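Nitrate regulatory protein (Klebsiella oxytoca, PDB 4AKK) responds to nitrate and nitrite by binding the nasF operon leader RNA at its factor-independent terminator site, so that transcription reads through into the nasFEDCBA operon. Local coordinates at residues 208-213 with 260-265; 368-373 with 401-406; 375-378 with 382-385. All coordinates share one frame; numbering follows the deposited sequence.

Contact 1 of 3, residues 208-213 with 260-265; sequences LGFARG and EQLRRV
Phe210, in the last turn of helix 180-212, and Leu262, on helix 257-267, mark the nearest backbone approach; their CA atoms are still 9.5 Å apart, and the gap is spanned by the Phe210 side chain. Its first torsion, chi1 -72°, sets CG beside its own backbone N and directs the ring toward helix 257-267. Phe210 CZ stops 3.4 Å from Leu262 O, and because this oxygen lies in the ring plane, the aromatic edge rather than a face meets the helix backbone. Next to that polar touch, Phe210 CZ is 4.1 Å from Leu262 CB. One turn further along the same helix face, Val265 CG1 comes within 4.2 Å of Phe210 CE1, again near the ring plane. Phe215 packs edge-to-face on the ring, and Trp282 of helix 277-312 meets it at an inclined angle and also packs on Leu262. Helix 180-212 ends just beyond Phe210, where Gly213 leaves helical geometry with positive phi (81°). The arrangement is helix-to-helix packing bridged by one phenylalanine, met edge-on, within the all-helical NIT nitrate- and nitrite-sensing region.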
# COMPACT_ATOMS: atom_id res chain seq x y z
N LEU A 208 -25.68 14.60 -15.02
CA LEU A 208 -26.59 15.05 -13.99
C LEU A 208 -26.50 16.57 -13.84
O LEU A 208 -27.50 17.28 -13.93
CB LEU A 208 -26.23 14.37 -12.67
CG LEU A 208 -26.96 14.88 -11.44
CD1 LEU A 208 -28.45 14.68 -11.61
CD2 LEU A 208 -26.45 14.18 -10.18
N GLY A 209 -25.30 17.08 -13.63
CA GLY A 209 -25.09 18.51 -13.46
C GLY A 209 -25.58 19.32 -14.65
O GLY A 209 -26.23 20.35 -14.48
N PHE A 210 -25.24 18.88 -15.86
CA PHE A 210 -25.64 19.61 -17.06
C PHE A 210 -27.13 19.48 -17.33
O PHE A 210 -27.75 20.38 -17.89
CB PHE A 210 -24.82 19.16 -18.28
CG PHE A 210 -23.38 19.63 -18.26
CD1 PHE A 210 -23.08 20.98 -18.23
CD2 PHE A 210 -22.34 18.71 -18.28
CE1 PHE A 210 -21.75 21.41 -18.22
CE2 PHE A 210 -21.02 19.13 -18.27
CZ PHE A 210 -20.72 20.48 -18.23
N ALA A 211 -27.72 18.36 -16.93
CA ALA A 211 -29.14 18.17 -17.10
C ALA A 211 -29.93 19.10 -16.17
O ALA A 211 -30.99 19.62 -16.55
CB ALA A 211 -29.53 16.72 -16.88
N ARG A 212 -29.40 19.33 -14.97
CA ARG A 212 -30.03 20.22 -14.00
C ARG A 212 -29.84 21.68 -14.36
O ARG A 212 -30.61 22.53 -13.94
CB ARG A 212 -29.42 20.01 -12.60
CG ARG A 212 -29.80 18.72 -11.93
CD ARG A 212 -28.96 18.50 -10.67
NE ARG A 212 -29.42 17.33 -9.93
CZ ARG A 212 -28.79 16.79 -8.89
NH1 ARG A 212 -27.65 17.31 -8.47
NH2 ARG A 212 -29.31 15.73 -8.28
N GLY A 213 -28.78 21.97 -15.11
CA GLY A 213 -28.42 23.35 -15.37
C GLY A 213 -27.63 23.95 -14.21
O GLY A 213 -27.42 25.16 -14.14
N GLU A 260 -12.62 18.44 -22.19
CA GLU A 260 -11.83 19.34 -21.37
C GLU A 260 -12.50 20.69 -21.15
O GLU A 260 -12.49 21.23 -20.05
CB GLU A 260 -10.42 19.51 -21.94
CG GLU A 260 -9.45 18.43 -21.45
CD GLU A 260 -8.15 18.39 -22.24
OE1 GLU A 260 -7.96 19.27 -23.11
OE2 GLU A 260 -7.33 17.48 -21.99
N GLN A 261 -13.11 21.23 -22.20
CA GLN A 261 -13.83 22.50 -22.09
C GLN A 261 -15.05 22.38 -21.20
O GLN A 261 -15.35 23.28 -20.39
CB GLN A 261 -14.27 23.00 -23.46
CG GLN A 261 -13.14 23.28 -24.42
CD GLN A 261 -13.64 23.58 -25.83
OE1 GLN A 261 -14.62 22.98 -26.28
NE2 GLN A 261 -12.98 24.50 -26.51
N LEU A 262 -15.79 21.29 -21.37
CA LEU A 262 -16.98 21.07 -20.56
C LEU A 262 -16.62 20.84 -19.08
O LEU A 262 -17.36 21.22 -18.19
CB LEU A 262 -17.82 19.92 -21.12
CG LEU A 262 -18.50 20.24 -22.47
CD1 LEU A 262 -19.16 19.02 -23.11
CD2 LEU A 262 -19.51 21.35 -22.27
N ARG A 263 -15.46 20.23 -18.82
CA ARG A 263 -15.02 20.05 -17.44
C ARG A 263 -14.81 21.42 -16.80
O ARG A 263 -15.24 21.67 -15.67
CB ARG A 263 -13.73 19.24 -17.38
CG ARG A 263 -13.88 17.73 -17.61
CD ARG A 263 -12.48 17.12 -17.65
NE ARG A 263 -12.48 15.66 -17.66
CZ ARG A 263 -11.38 14.92 -17.74
NH1 ARG A 263 -10.19 15.50 -17.81
NH2 ARG A 263 -11.46 13.59 -17.74
N ARG A 264 -14.16 22.30 -17.54
CA ARG A 264 -13.88 23.64 -17.03
C ARG A 264 -15.15 24.42 -16.76
O ARG A 264 -15.26 25.14 -15.76
CB ARG A 264 -12.97 24.41 -17.99
CG ARG A 264 -12.71 25.82 -17.53
CD ARG A 264 -11.66 26.53 -18.37
NE ARG A 264 -11.77 27.98 -18.19
CZ ARG A 264 -11.50 28.62 -17.06
NH1 ARG A 264 -11.10 27.95 -15.99
NH2 ARG A 264 -11.64 29.94 -17.00
N VAL A 265 -16.14 24.26 -17.64
CA VAL A 265 -17.44 24.90 -17.42
C VAL A 265 -18.09 24.40 -16.12
O VAL A 265 -18.52 25.18 -15.28
CB VAL A 265 -18.41 24.67 -18.62
CG1 VAL A 265 -19.82 25.09 -18.25
CG2 VAL A 265 -17.92 25.42 -19.86

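Contact 2 of 3, residues 368-373 with 401-406; sequences KLIEKA and QRMVEI
Ile370 and Val404 hold the tightest backbone approach here, with 5.9 Å between their CA atoms, close enough for short aliphatic branches to fill the gap between helix 360-380 and the first turn of helix 403-412. Ile370 is one projecting bump. Its CG1 branch, placed beside the backbone N (chi1 -69°), extends over the start of the opposing helix, with Ile370 CG1 4.1 Å from Val404 CA. The terminal methyl settles in the groove between two neighbouring side-chain roots, Ile370 CD1 lying 4.2 Å from Met403 CB and 4.4 Å from Val404 CB. Val404 projects CG2 toward Leu369, at 3.8 Å from Leu369 CD1 and 4.2 Å from Leu369 CB. That methyl thus bears on root and tip of the leucine, whose chain crosses it at a slant. The other Val404 methyl, CG1, takes the crowded position between backbone N and carbonyl carbon (chi1 62°) and lies over one face of the Arg402 guanidinium, displaced toward its rim. Arg402 is the N-cap of helix 403-412: Arg402 N donates to Glu405 OE1 at 2.7 Å, entering from above the carboxylate plane, a first-turn side chain thus returning to the cap, while the guanidinium forms a salt bridge with Glu366. Met403 and Ile370 also reach Gln221 of helix 217-240, and Ile406 packs on Thr412 of the second subunit. Both helices belong to the ANTAR RNA-binding region. The touching atoms are all carbon and mostly from buried residues, implying that hydrophobic burial and shape fit join these helices, while polar bonds secure the helix start alongside.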
# COMPACT_ATOMS: atom_id res chain seq x y z
N LYS A 368 -12.81 17.84 5.09
CA LYS A 368 -12.33 18.57 6.26
C LYS A 368 -10.91 19.09 6.02
O LYS A 368 -10.58 20.24 6.34
CB LYS A 368 -12.34 17.68 7.51
CG LYS A 368 -11.78 18.39 8.75
CD LYS A 368 -10.83 17.50 9.54
CE LYS A 368 -11.53 16.25 10.04
NZ LYS A 368 -10.82 15.65 11.20
N LEU A 369 -10.08 18.24 5.45
CA LEU A 369 -8.73 18.63 5.08
C LEU A 369 -8.72 19.74 4.04
O LEU A 369 -7.94 20.69 4.15
CB LEU A 369 -7.96 17.43 4.58
CG LEU A 369 -7.79 16.38 5.68
CD1 LEU A 369 -7.27 15.06 5.12
CD2 LEU A 369 -6.86 16.93 6.76
N ILE A 370 -9.59 19.62 3.04
CA ILE A 370 -9.68 20.61 1.99
C ILE A 370 -10.19 21.95 2.52
O ILE A 370 -9.74 23.02 2.09
CB ILE A 370 -10.57 20.14 0.82
CG1 ILE A 370 -9.89 19.00 0.06
CG2 ILE A 370 -10.84 21.28 -0.12
CD1 ILE A 370 -10.83 18.13 -0.76
N GLU A 371 -11.14 21.91 3.46
CA GLU A 371 -11.65 23.13 4.07
C GLU A 371 -10.54 23.85 4.85
O GLU A 371 -10.34 25.06 4.70
CB GLU A 371 -12.86 22.84 4.96
CG GLU A 371 -14.12 22.41 4.20
CD GLU A 371 -14.56 23.44 3.18
OE1 GLU A 371 -14.31 24.64 3.39
OE2 GLU A 371 -15.17 23.04 2.16
N LYS A 372 -9.82 23.10 5.67
CA LYS A 372 -8.63 23.63 6.35
C LYS A 372 -7.60 24.26 5.39
O LYS A 372 -7.13 25.38 5.62
CB LYS A 372 -7.95 22.53 7.15
CG LYS A 372 -8.66 22.13 8.44
CD LYS A 372 -7.99 20.88 9.02
CE LYS A 372 -8.46 20.56 10.43
NZ LYS A 372 -7.65 21.29 11.45
N ALA A 373 -7.24 23.56 4.33
CA ALA A 373 -6.32 24.14 3.35
C ALA A 373 -6.88 25.44 2.75
O ALA A 373 -6.14 26.40 2.52
CB ALA A 373 -5.97 23.15 2.26
N GLN A 401 -2.15 15.34 -8.81
CA GLN A 401 -2.52 14.77 -7.52
C GLN A 401 -3.98 15.10 -7.23
O GLN A 401 -4.57 15.98 -7.85
CB GLN A 401 -1.62 15.32 -6.42
CG GLN A 401 -0.13 15.05 -6.64
CD GLN A 401 0.73 15.52 -5.48
OE1 GLN A 401 0.27 15.58 -4.33
NE2 GLN A 401 1.99 15.84 -5.76
N ARG A 402 -4.58 14.38 -6.28
CA ARG A 402 -5.95 14.65 -5.87
C ARG A 402 -5.94 15.94 -5.06
O ARG A 402 -4.91 16.31 -4.50
CB ARG A 402 -6.52 13.50 -5.06
CG ARG A 402 -6.39 12.11 -5.70
CD ARG A 402 -6.89 11.05 -4.71
NE ARG A 402 -8.30 11.25 -4.40
CZ ARG A 402 -8.89 10.90 -3.26
NH1 ARG A 402 -8.19 10.33 -2.28
NH2 ARG A 402 -10.18 11.14 -3.09
N MET A 403 -7.07 16.64 -5.01
CA MET A 403 -7.20 17.85 -4.20
C MET A 403 -6.86 17.59 -2.72
O MET A 403 -6.26 18.43 -2.07
CB MET A 403 -8.61 18.46 -4.33
CG MET A 403 -8.90 19.25 -5.65
SD MET A 403 -10.52 20.12 -5.67
CE MET A 403 -10.23 21.39 -4.45
N VAL A 404 -7.26 16.44 -2.19
CA VAL A 404 -6.99 16.16 -0.79
C VAL A 404 -5.49 15.99 -0.53
O VAL A 404 -5.00 16.36 0.54
CB VAL A 404 -7.79 14.96 -0.23
CG1 VAL A 404 -7.43 13.67 -0.95
CG2 VAL A 404 -7.58 14.85 1.29
N GLU A 405 -4.77 15.48 -1.52
CA GLU A 405 -3.31 15.36 -1.45
C GLU A 405 -2.64 16.72 -1.47
O GLU A 405 -1.71 16.97 -0.73
CB GLU A 405 -2.77 14.48 -2.57
CG GLU A 405 -3.17 13.02 -2.47
CD GLU A 405 -2.89 12.23 -3.74
OE1 GLU A 405 -2.85 12.86 -4.83
OE2 GLU A 405 -2.71 11.00 -3.67
N ILE A 406 -3.13 17.62 -2.32
CA ILE A 406 -2.66 19.00 -2.32
C ILE A 406 -2.92 19.62 -0.96
O ILE A 406 -2.07 20.33 -0.43
CB ILE A 406 -3.40 19.85 -3.37
CG1 ILE A 406 -3.16 19.32 -4.78
CG2 ILE A 406 -3.02 21.33 -3.22
CD1 ILE A 406 -1.67 19.13 -5.13

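Contact 3 of 3, residues 375-378 with 382-385; sequences SVLM and GMQE
Met378 and Met383 stand where the two backbones come closest, 4.5 Å between CA atoms, and the first shell mixes main-chain contacts with the two methionine side chains. Met383 N points at Leu377 O in a nearly straight bond (168°), but at 3.3 Å it is long and weak. Met383 O in turn faces Met378: it lies 3.4 Å from Met378 CA in a CA-H...O contact and 3.3 Å from Met378 CG. The thioethers work on different neighbours. Met383, extended beyond CG, brings SD to 4.0 Å from Leu377 CB. In Met378 an extended chi2 (162°) carries SD to 3.8 Å from Glu385 CA, and the bend at chi3 (68°) turns Met378 CE toward Glu385 CB, at 4.1 Å. This is the tight connection between two consecutive helices of the ANTAR region, 360-380 and 385-399, and Gly382, with positive phi, helps to turn the chain. Gln384 takes the N-cap position of the second helix, and its backbone N is bonded to the side chain of Gln387. Farther out, Met378 packs on Ala388 and Met383 on Ala391. Leu377 packs on Leu410 of its own chain and on Leu416 of the second subunit, and the Glu385 carboxylate forms a salt bridge with Lys374.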
# COMPACT_ATOMS: atom_id res chain seq x y z
N SER A 375 -8.92 27.57 4.23
CA SER A 375 -8.75 28.59 5.27
C SER A 375 -7.32 29.13 5.30
O SER A 375 -7.11 30.32 5.47
CB SER A 375 -9.12 28.03 6.64
OG SER A 375 -10.39 27.41 6.58
N VAL A 376 -6.34 28.24 5.11
CA VAL A 376 -4.95 28.67 5.10
C VAL A 376 -4.71 29.69 4.00
O VAL A 376 -4.05 30.71 4.23
CB VAL A 376 -3.98 27.48 4.93
CG1 VAL A 376 -2.58 27.99 4.54
CG2 VAL A 376 -3.92 26.64 6.21
N LEU A 377 -5.24 29.42 2.81
CA LEU A 377 -5.12 30.34 1.69
C LEU A 377 -5.92 31.62 1.94
O LEU A 377 -5.51 32.71 1.55
CB LEU A 377 -5.57 29.67 0.39
CG LEU A 377 -4.77 28.44 -0.04
CD1 LEU A 377 -5.38 27.76 -1.24
CD2 LEU A 377 -3.33 28.83 -0.32
N MET A 378 -7.07 31.49 2.60
CA MET A 378 -7.92 32.64 2.86
C MET A 378 -7.27 33.61 3.85
O MET A 378 -7.48 34.82 3.77
CB MET A 378 -9.30 32.19 3.35
CG MET A 378 -10.20 31.65 2.24
SD MET A 378 -11.59 30.67 2.85
CE MET A 378 -12.58 31.90 3.69
N GLY A 382 -4.97 35.95 1.55
CA GLY A 382 -6.03 36.89 1.25
C GLY A 382 -6.96 36.46 0.13
O GLY A 382 -7.55 37.30 -0.55
N MET A 383 -7.09 35.16 -0.07
CA MET A 383 -7.94 34.64 -1.12
C MET A 383 -9.40 34.59 -0.67
O MET A 383 -9.68 34.39 0.51
CB MET A 383 -7.49 33.24 -1.55
CG MET A 383 -6.22 33.22 -2.38
SD MET A 383 -5.98 31.60 -3.14
CE MET A 383 -4.38 31.81 -3.89
N GLN A 384 -10.31 34.78 -1.62
CA GLN A 384 -11.72 34.52 -1.38
C GLN A 384 -11.93 33.01 -1.32
O GLN A 384 -11.10 32.25 -1.81
CB GLN A 384 -12.57 35.13 -2.50
CG GLN A 384 -12.22 36.57 -2.83
CD GLN A 384 -12.37 37.50 -1.64
OE1 GLN A 384 -13.42 37.53 -0.99
NE2 GLN A 384 -11.32 38.26 -1.33
N GLU A 385 -13.03 32.57 -0.72
CA GLU A 385 -13.25 31.13 -0.53
C GLU A 385 -13.27 30.34 -1.84
O GLU A 385 -12.61 29.30 -1.95
CB GLU A 385 -14.52 30.88 0.27
CG GLU A 385 -14.73 29.41 0.58
CD GLU A 385 -15.99 29.14 1.37
OE1 GLU A 385 -16.71 30.11 1.70
OE2 GLU A 385 -16.25 27.96 1.67

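From the N terminus, contact 1 comes first: residues 208-213 meet 260-265 after a largely helical excursion of 46 residues, all within the NIT range. It is complete before the ANTAR contacts begin, and its centre lies about 23 Å from that of contact 2. Contact 2 opens on helix 360-380 and closes 27 residues later at the start of helix 403-412. Contact 3 falls wholly within that span, joining the end of helix 360-380 to the entry of helix 385-399. Sharing helix 360-380, contacts 2 and 3 together tie three successive ANTAR helices; their centres are about 13 Å apart, and Glu371 OE1 approaches Glu385 OE2 at 4.2 Å, with Lys374 bridging to both carboxylates.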